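Local coordinates for protein digeranylgeranylglycerophospholipid reductase (Sulfolobus acidocaldarius, PDB 4OPC) that reduces the double bonds of geranylgeranyl chains in archaeal membrane lipid precursors, using FAD as cofactor, to give saturated phytanyl lipids, at residues 64-69 / 103-108; 78-81 / 86-89; 209-212 / 216-219. All coordinates share one frame; numbering follows the deposited sequence.

Contact 1 of 3, residues 64-69 / 103-108; sequences YPKGEE and NQRVLK
R105, on helix 99-112, reaches across to Y64, K66 and E69 in the loop that leads from helix 54-60 into strand 70-80. Its CG stands anti to the backbone N (chi1 175°), and the chain stays extended to NE, which carries the guanidinium clear of the helix. NH1 does the gripping. R105 NH1 donates a nearly straight bond to Y64 O (2.7 Å, N-H...O 170°), with the acceptor in the guanidinium plane but NH1 well above the carbonyl plane. R105 NH1 also forms a salt bridge to E69 OE1 (3.1 Å), reached through the syn lone pair, with carboxylate and guanidinium only 18° from coplanar. R105 thus ties the helix to Y64, just ahead of the turn closed by E69 N to K66 O, and to E69 at its end, directly before the strand. OE1 of E69 takes a second bond, from K66 N (3.0 Å), arriving from above the carboxylate plane. K66 lays its CE over one guanidinium face, 3.7 Å from R105 CZ, and leaves NZ 4.0 Å from R105 NE. These like charges are probably offset by E69 and by E109, which salt-bridges R105 NE. OE2 of E69 packs against R105 CD at 3.0 Å.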
# COMPACT_ATOMS: atom_id res chain seq x y z
N TYR A 64 13.40 4.78 -13.91
CA TYR A 64 12.77 3.71 -14.64
C TYR A 64 13.51 2.40 -14.40
O TYR A 64 14.74 2.36 -14.50
CB TYR A 64 12.82 4.07 -16.12
CG TYR A 64 11.63 3.65 -16.93
CD1 TYR A 64 10.35 4.10 -16.62
CD2 TYR A 64 11.78 2.83 -18.04
CE1 TYR A 64 9.26 3.72 -17.37
CE2 TYR A 64 10.71 2.45 -18.79
CZ TYR A 64 9.46 2.89 -18.46
OH TYR A 64 8.40 2.49 -19.24
N PRO A 65 12.78 1.33 -14.09
CA PRO A 65 13.36 -0.01 -13.90
C PRO A 65 14.04 -0.48 -15.19
O PRO A 65 13.49 -0.27 -16.27
CB PRO A 65 12.14 -0.88 -13.63
CG PRO A 65 11.09 0.06 -13.15
CD PRO A 65 11.32 1.33 -13.89
N LYS A 66 15.22 -1.09 -15.07
CA LYS A 66 15.96 -1.53 -16.25
C LYS A 66 16.82 -2.76 -15.97
O LYS A 66 17.17 -3.03 -14.82
CB LYS A 66 16.85 -0.40 -16.77
CG LYS A 66 17.81 0.13 -15.73
CD LYS A 66 18.80 1.13 -16.32
CE LYS A 66 19.72 1.67 -15.24
NZ LYS A 66 20.33 0.59 -14.42
N GLY A 67 17.19 -3.50 -17.02
CA GLY A 67 18.05 -4.65 -16.86
C GLY A 67 17.44 -5.76 -16.03
O GLY A 67 16.27 -6.09 -16.20
N GLU A 68 18.23 -6.35 -15.13
CA GLU A 68 17.73 -7.42 -14.28
C GLU A 68 16.58 -6.93 -13.37
O GLU A 68 15.87 -7.74 -12.77
CB GLU A 68 18.86 -8.08 -13.46
CG GLU A 68 19.87 -8.95 -14.25
CD GLU A 68 20.94 -9.60 -13.35
OE1 GLU A 68 20.66 -9.80 -12.15
OE2 GLU A 68 22.06 -9.90 -13.83
N GLU A 69 16.40 -5.61 -13.27
CA GLU A 69 15.34 -5.02 -12.44
C GLU A 69 13.95 -5.18 -13.02
O GLU A 69 12.97 -5.24 -12.28
CB GLU A 69 15.57 -3.52 -12.23
CG GLU A 69 16.85 -3.16 -11.52
CD GLU A 69 17.23 -1.72 -11.72
OE1 GLU A 69 16.41 -0.95 -12.28
OE2 GLU A 69 18.36 -1.37 -11.33
N ASN A 103 14.97 -1.39 -5.75
CA ASN A 103 15.02 -0.65 -4.50
C ASN A 103 16.46 -0.29 -4.13
O ASN A 103 16.75 0.85 -3.75
CB ASN A 103 14.37 -1.53 -3.41
CG ASN A 103 13.91 -0.77 -2.19
OD1 ASN A 103 12.94 -1.19 -1.54
ND2 ASN A 103 14.59 0.31 -1.83
N GLN A 104 17.37 -1.25 -4.26
CA GLN A 104 18.77 -1.00 -3.94
C GLN A 104 19.40 0.00 -4.89
O GLN A 104 20.25 0.81 -4.49
CB GLN A 104 19.56 -2.31 -3.88
CG GLN A 104 19.20 -3.14 -2.64
CD GLN A 104 19.59 -4.60 -2.75
OE1 GLN A 104 20.63 -4.94 -3.32
NE2 GLN A 104 18.75 -5.47 -2.19
N ARG A 105 19.00 -0.03 -6.16
CA ARG A 105 19.54 0.92 -7.12
C ARG A 105 19.07 2.34 -6.81
O ARG A 105 19.86 3.29 -6.88
CB ARG A 105 19.17 0.54 -8.56
CG ARG A 105 19.61 1.56 -9.62
CD ARG A 105 18.63 1.52 -10.79
NE ARG A 105 18.57 2.76 -11.53
CZ ARG A 105 17.65 3.02 -12.44
NH1 ARG A 105 16.71 2.12 -12.72
NH2 ARG A 105 17.66 4.19 -13.08
N VAL A 106 17.80 2.49 -6.46
CA VAL A 106 17.29 3.79 -6.02
C VAL A 106 18.10 4.31 -4.84
O VAL A 106 18.54 5.45 -4.84
CB VAL A 106 15.80 3.72 -5.65
CG1 VAL A 106 15.32 5.03 -5.05
CG2 VAL A 106 14.97 3.37 -6.89
N LEU A 107 18.35 3.44 -3.86
CA LEU A 107 19.14 3.84 -2.70
C LEU A 107 20.57 4.20 -3.06
O LEU A 107 21.10 5.19 -2.56
CB LEU A 107 19.13 2.74 -1.65
CG LEU A 107 17.80 2.56 -0.93
CD1 LEU A 107 17.87 1.28 -0.11
CD2 LEU A 107 17.53 3.76 -0.04
N LYS A 108 21.21 3.41 -3.92
CA LYS A 108 22.58 3.70 -4.31
C LYS A 108 22.67 5.02 -5.07
O LYS A 108 23.63 5.77 -4.90
CB LYS A 108 23.17 2.54 -5.12
CG LYS A 108 23.45 1.31 -4.26
CD LYS A 108 23.97 0.13 -5.08
CE LYS A 108 24.00 -1.14 -4.24
NZ LYS A 108 24.24 -2.36 -5.06

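Contact 2 of 3, residues 78-81 / 86-89; sequences KLYS and TVWT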
# COMPACT_ATOMS: atom_id res chain seq x y z
N LYS A 78 -6.09 -9.95 -15.93
CA LYS A 78 -7.26 -10.79 -16.14
C LYS A 78 -7.83 -11.12 -14.77
O LYS A 78 -7.15 -11.71 -13.93
CB LYS A 78 -6.87 -12.07 -16.87
CG LYS A 78 -6.24 -11.87 -18.25
CD LYS A 78 -7.27 -11.68 -19.33
CE LYS A 78 -6.60 -11.64 -20.70
NZ LYS A 78 -7.61 -11.49 -21.79
N LEU A 79 -9.08 -10.71 -14.53
CA LEU A 79 -9.75 -10.92 -13.25
C LEU A 79 -10.76 -12.05 -13.39
O LEU A 79 -11.68 -11.96 -14.22
CB LEU A 79 -10.44 -9.63 -12.82
CG LEU A 79 -11.25 -9.70 -11.54
CD1 LEU A 79 -10.30 -9.83 -10.37
CD2 LEU A 79 -12.12 -8.46 -11.38
N TYR A 80 -10.61 -13.10 -12.59
CA TYR A 80 -11.42 -14.31 -12.71
C TYR A 80 -12.49 -14.41 -11.63
O TYR A 80 -12.23 -14.20 -10.45
CB TYR A 80 -10.54 -15.55 -12.59
CG TYR A 80 -9.58 -15.79 -13.73
CD1 TYR A 80 -8.47 -14.98 -13.92
CD2 TYR A 80 -9.75 -16.87 -14.57
CE1 TYR A 80 -7.59 -15.21 -14.96
CE2 TYR A 80 -8.87 -17.11 -15.61
CZ TYR A 80 -7.79 -16.28 -15.80
OH TYR A 80 -6.91 -16.52 -16.84
N SER A 81 -13.71 -14.75 -12.05
CA SER A 81 -14.78 -15.05 -11.10
C SER A 81 -14.44 -16.33 -10.32
O SER A 81 -13.63 -17.15 -10.76
CB SER A 81 -16.08 -15.26 -11.87
OG SER A 81 -15.98 -16.39 -12.71
N THR A 86 -16.14 -16.47 -15.79
CA THR A 86 -16.11 -15.12 -16.32
C THR A 86 -14.77 -14.46 -16.00
O THR A 86 -14.36 -14.38 -14.85
CB THR A 86 -17.25 -14.25 -15.74
OG1 THR A 86 -18.51 -14.91 -15.93
CG2 THR A 86 -17.28 -12.91 -16.45
N VAL A 87 -14.10 -13.98 -17.05
CA VAL A 87 -12.84 -13.26 -16.91
C VAL A 87 -13.01 -11.84 -17.44
O VAL A 87 -13.41 -11.65 -18.59
CB VAL A 87 -11.71 -13.95 -17.68
CG1 VAL A 87 -10.42 -13.13 -17.58
CG2 VAL A 87 -11.48 -15.35 -17.15
N TRP A 88 -12.75 -10.86 -16.58
CA TRP A 88 -12.74 -9.47 -16.98
C TRP A 88 -11.32 -9.04 -17.30
O TRP A 88 -10.39 -9.30 -16.53
CB TRP A 88 -13.31 -8.59 -15.87
CG TRP A 88 -14.82 -8.63 -15.75
CD1 TRP A 88 -15.70 -9.36 -16.51
CD2 TRP A 88 -15.62 -7.91 -14.80
NE1 TRP A 88 -16.99 -9.13 -16.09
CE2 TRP A 88 -16.96 -8.24 -15.05
CE3 TRP A 88 -15.32 -7.01 -13.77
CZ2 TRP A 88 -18.01 -7.71 -14.29
CZ3 TRP A 88 -16.36 -6.48 -13.02
CH2 TRP A 88 -17.69 -6.84 -13.29
N THR A 89 -11.13 -8.38 -18.44
CA THR A 89 -9.81 -7.89 -18.81
C THR A 89 -9.72 -6.38 -18.65
O THR A 89 -10.53 -5.65 -19.24
CB THR A 89 -9.46 -8.27 -20.25
OG1 THR A 89 -9.49 -9.70 -20.39
CG2 THR A 89 -8.08 -7.76 -20.62
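The Y80 ring takes V87 CG2 over one face in a CH-pi contact, the methyl lying 3.8 Å from the ring centroid, 25° off the normal and shifted toward the CD2-CE2 rim. The W88 indole meets L79 obliquely, W88 CE3 to L79 CD2 at 4.2 Å, and has a cation-pi partner in K370; the Y80 ring also meets F206. These pairs belong to the antiparallel beta hairpin of strands 70-80 and 87-97, in which the axes of 78-80 and 87-89 come within 4.5 Å of each other. Alternation sorts the side chains: K78, Y80, V87 and T89 lie on one face, L79 and W88 on the other, where L79 touches the lipid in its pocket. L79 and W88 form the hydrogen-bonded pair, L79 N to W88 O and W88 N to L79 O, both 2.8 Å and in the carbonyl planes. K78-T89 and Y80-V87 are the non-hydrogen-bonded pairs on either side. K78 bends at chi2 (-83°), which lays its chain beside T89 and delivers K78 NZ to T89 OG1 at 2.9 Å, while its CB packs on V87 CG1. Toward the turn, S81 N bonds T86 O. A chi1 of 64° also turns the S81 hydroxyl back over the turn: S81 OG bonds D83 OD1 and accepts from T86 N at 3.1 Å.

Contact 3 of 3, residues 209-212 / 216-219; sequences QETS and YWWY. With PGT ((1S)-2-{[{[(2R)-2,3-dihydroxypropyl]oxy}(hydroxy)phosphoryl]oxy}-1-[(palmitoyloxy)methyl]ethyl stearate), chain C.
The backbone takes helical angles through 209-211 without regular helical bonding, then reverses so that S212 CA comes within 5.1 Å of Y216 CA. Across this turn W217 NE1 donates to T211 O at 3.0 Å, a bent bond (N-H...O 144°) in which the donor stands far above the carbonyl plane (67° out). The oxygen lies near the indole edge, tilted from its plane. T211 OG1, bonded to Y253 OH, sits 3.5 Å from W217 CD1, and the ring of Y253 stacks on the indole. With chi1 at 45°, S212 OG is tucked in over its own backbone, 3.3 Å from Y216 CA, and bonds D208 O. The turn connects strand 202-206 to strand 216-221, neighbours in the eight-stranded mixed sheet, within the geranylgeranyl reductase catalytic domain. The strand's alternation points W217 one way, while Y216 and W218 go to the lipid pocket. C43 of PGT lies over one face of the Y216 ring, offset toward the rim. Y216 OH, which bonds H298 O, approaches PGT C37 to 3.2 Å, and W218, also touching the dihydroflavin cofactor, brings CZ3 to 3.4 Å from PGT C39, which lies over its ring face.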
# COMPACT_ATOMS: atom_id res chain seq x y z
N GLN A 209 -14.01 -16.37 -2.30
CA GLN A 209 -14.18 -16.21 -0.86
C GLN A 209 -13.92 -17.47 -0.06
O GLN A 209 -13.74 -17.41 1.16
CB GLN A 209 -15.57 -15.63 -0.56
CG GLN A 209 -15.82 -14.29 -1.24
CD GLN A 209 -14.67 -13.29 -1.07
OE1 GLN A 209 -13.99 -13.26 -0.04
NE2 GLN A 209 -14.45 -12.47 -2.09
N GLU A 210 -13.88 -18.63 -0.72
CA GLU A 210 -13.59 -19.88 -0.05
C GLU A 210 -12.08 -20.15 0.03
O GLU A 210 -11.59 -20.64 1.05
CB GLU A 210 -14.28 -21.05 -0.74
CG GLU A 210 -15.78 -21.04 -0.60
CD GLU A 210 -16.44 -22.22 -1.30
OE1 GLU A 210 -15.70 -23.08 -1.83
OE2 GLU A 210 -17.68 -22.27 -1.32
N THR A 211 -11.36 -19.85 -1.04
CA THR A 211 -9.94 -20.17 -1.10
C THR A 211 -9.03 -19.00 -0.68
O THR A 211 -7.85 -19.20 -0.41
CB THR A 211 -9.54 -20.63 -2.50
OG1 THR A 211 -9.71 -19.54 -3.40
CG2 THR A 211 -10.41 -21.81 -2.95
N SER A 212 -9.59 -17.79 -0.65
CA SER A 212 -8.85 -16.59 -0.22
C SER A 212 -9.83 -15.60 0.40
O SER A 212 -10.02 -14.50 -0.12
CB SER A 212 -8.12 -15.96 -1.41
OG SER A 212 -8.95 -15.87 -2.56
N TYR A 216 -7.68 -12.32 -2.33
CA TYR A 216 -7.71 -13.01 -3.61
C TYR A 216 -6.44 -13.81 -3.80
O TYR A 216 -5.46 -13.63 -3.07
CB TYR A 216 -7.94 -12.05 -4.78
CG TYR A 216 -6.96 -10.90 -4.98
CD1 TYR A 216 -5.69 -11.13 -5.52
CD2 TYR A 216 -7.32 -9.58 -4.72
CE1 TYR A 216 -4.80 -10.08 -5.76
CE2 TYR A 216 -6.44 -8.53 -4.96
CZ TYR A 216 -5.19 -8.78 -5.48
OH TYR A 216 -4.31 -7.76 -5.74
N TRP A 217 -6.48 -14.72 -4.77
CA TRP A 217 -5.30 -15.42 -5.26
C TRP A 217 -4.76 -14.68 -6.47
O TRP A 217 -5.51 -14.02 -7.20
CB TRP A 217 -5.66 -16.84 -5.68
CG TRP A 217 -5.57 -17.87 -4.60
CD1 TRP A 217 -6.54 -18.20 -3.68
CD2 TRP A 217 -4.46 -18.74 -4.34
NE1 TRP A 217 -6.09 -19.21 -2.87
CE2 TRP A 217 -4.81 -19.56 -3.25
CE3 TRP A 217 -3.20 -18.91 -4.93
CZ2 TRP A 217 -3.95 -20.52 -2.73
CZ3 TRP A 217 -2.36 -19.87 -4.42
CH2 TRP A 217 -2.74 -20.67 -3.34
N TRP A 218 -3.45 -14.80 -6.70
CA TRP A 218 -2.89 -14.19 -7.89
C TRP A 218 -1.82 -15.05 -8.54
O TRP A 218 -1.22 -15.91 -7.90
CB TRP A 218 -2.33 -12.80 -7.58
CG TRP A 218 -1.05 -12.76 -6.79
CD1 TRP A 218 0.22 -12.91 -7.27
CD2 TRP A 218 -0.92 -12.50 -5.38
NE1 TRP A 218 1.13 -12.78 -6.24
CE2 TRP A 218 0.45 -12.52 -5.08
CE3 TRP A 218 -1.84 -12.26 -4.35
CZ2 TRP A 218 0.93 -12.29 -3.79
CZ3 TRP A 218 -1.37 -12.05 -3.08
CH2 TRP A 218 0.01 -12.06 -2.80
N TYR A 219 -1.57 -14.76 -9.81
CA TYR A 219 -0.59 -15.46 -10.63
C TYR A 219 0.00 -14.35 -11.50
O TYR A 219 -0.61 -13.94 -12.49
CB TYR A 219 -1.32 -16.55 -11.43
CG TYR A 219 -0.49 -17.41 -12.37
CD1 TYR A 219 -0.12 -16.95 -13.62
CD2 TYR A 219 -0.15 -18.72 -12.02
CE1 TYR A 219 0.60 -17.74 -14.50
CE2 TYR A 219 0.57 -19.53 -12.90
CZ TYR A 219 0.94 -19.03 -14.13
OH TYR A 219 1.64 -19.80 -15.03
C48 PGT C . -10.32 -7.32 -1.21
C47 PGT C . -9.51 -6.37 -0.36
C46 PGT C . -8.17 -7.00 -0.03
C45 PGT C . -7.46 -7.38 -1.32
C44 PGT C . -5.96 -7.40 -1.12
C43 PGT C . -5.47 -8.84 -1.07
C42 PGT C . -4.00 -8.83 -0.70
C41 PGT C . -3.25 -8.21 -1.85
C40 PGT C . -1.83 -8.73 -1.89
C39 PGT C . -1.38 -8.68 -3.33
C38 PGT C . -1.51 -7.27 -3.86
C37 PGT C . -1.22 -7.28 -5.34
C36 PGT C . -1.24 -5.85 -5.82
C35 PGT C . -1.30 -5.80 -7.33
C34 PGT C . -1.26 -4.35 -7.78
C33 PGT C . -1.64 -4.20 -9.23
C32 PGT C . -0.82 -3.11 -9.90
C31 PGT C . -1.36 -1.72 -9.61
O31 PGT C . -0.59 -0.89 -9.15
O2 PGT C . -2.71 -1.37 -9.84
C2 PGT C . -2.99 -0.63 -11.02
C1 PGT C . -2.72 0.85 -10.88
O3P PGT C . -1.95 1.26 -9.77
P PGT C . -2.63 2.21 -8.70
O1P PGT C . -4.03 1.67 -8.53
O2P PGT C . -1.89 2.20 -7.38
O4P PGT C . -2.72 3.73 -9.19
C4 PGT C . -2.53 4.11 -10.54
C5 PGT C . -2.81 5.58 -10.73
O5 PGT C . -1.66 6.21 -11.25
C6 PGT C . -3.19 6.20 -9.41
O6 PGT C . -2.16 7.03 -8.92
C3 PGT C . -4.46 -0.70 -11.39
O3 PGT C . -4.90 -1.99 -11.74
C11 PGT C . -6.23 -2.23 -11.36
O11 PGT C . -7.08 -1.39 -11.56
C12 PGT C . -6.61 -3.54 -10.69
C13 PGT C . -8.10 -3.79 -10.79
C14 PGT C . -8.43 -5.09 -10.09
C15 PGT C . -8.93 -4.82 -8.69
C16 PGT C . -9.40 -6.10 -8.04
C17 PGT C . -10.79 -5.89 -7.48
C18 PGT C . -11.42 -7.21 -7.11
C19 PGT C . -12.90 -7.02 -6.84
C20 PGT C . -13.65 -6.74 -8.13
C21 PGT C . -14.73 -7.78 -8.32
C22 PGT C . -15.92 -7.19 -9.04
C23 PGT C . -17.15 -7.99 -8.69
C24 PGT C . -18.40 -7.27 -9.16
C25 PGT C . -19.36 -7.11 -8.00
C26 PGT C . -19.75 -5.66 -7.86

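In the fold
From the N terminus, the chain passes the FAD-binding strand-turn-helix and helix 54-60 before entering contact 1 at 64-69. It then runs up strand 70-80, turns at contact 2, and returns along strand 87-97 into helix 99-112, where 103-108 completes contact 1. The hairpin closed by contact 2 therefore sits within the larger loop of contact 1, although their centres are about 32 Å apart. Contact 3 follows later in series, closing the short turn between strands 202-206 and 216-221. Strand 202-206 lies beside 70-80, so contacts 2 and 3 share one mixed sheet, their centres about 13 Å apart, while contact 1 ties the loop before the hairpin to helix 99-112, which follows it.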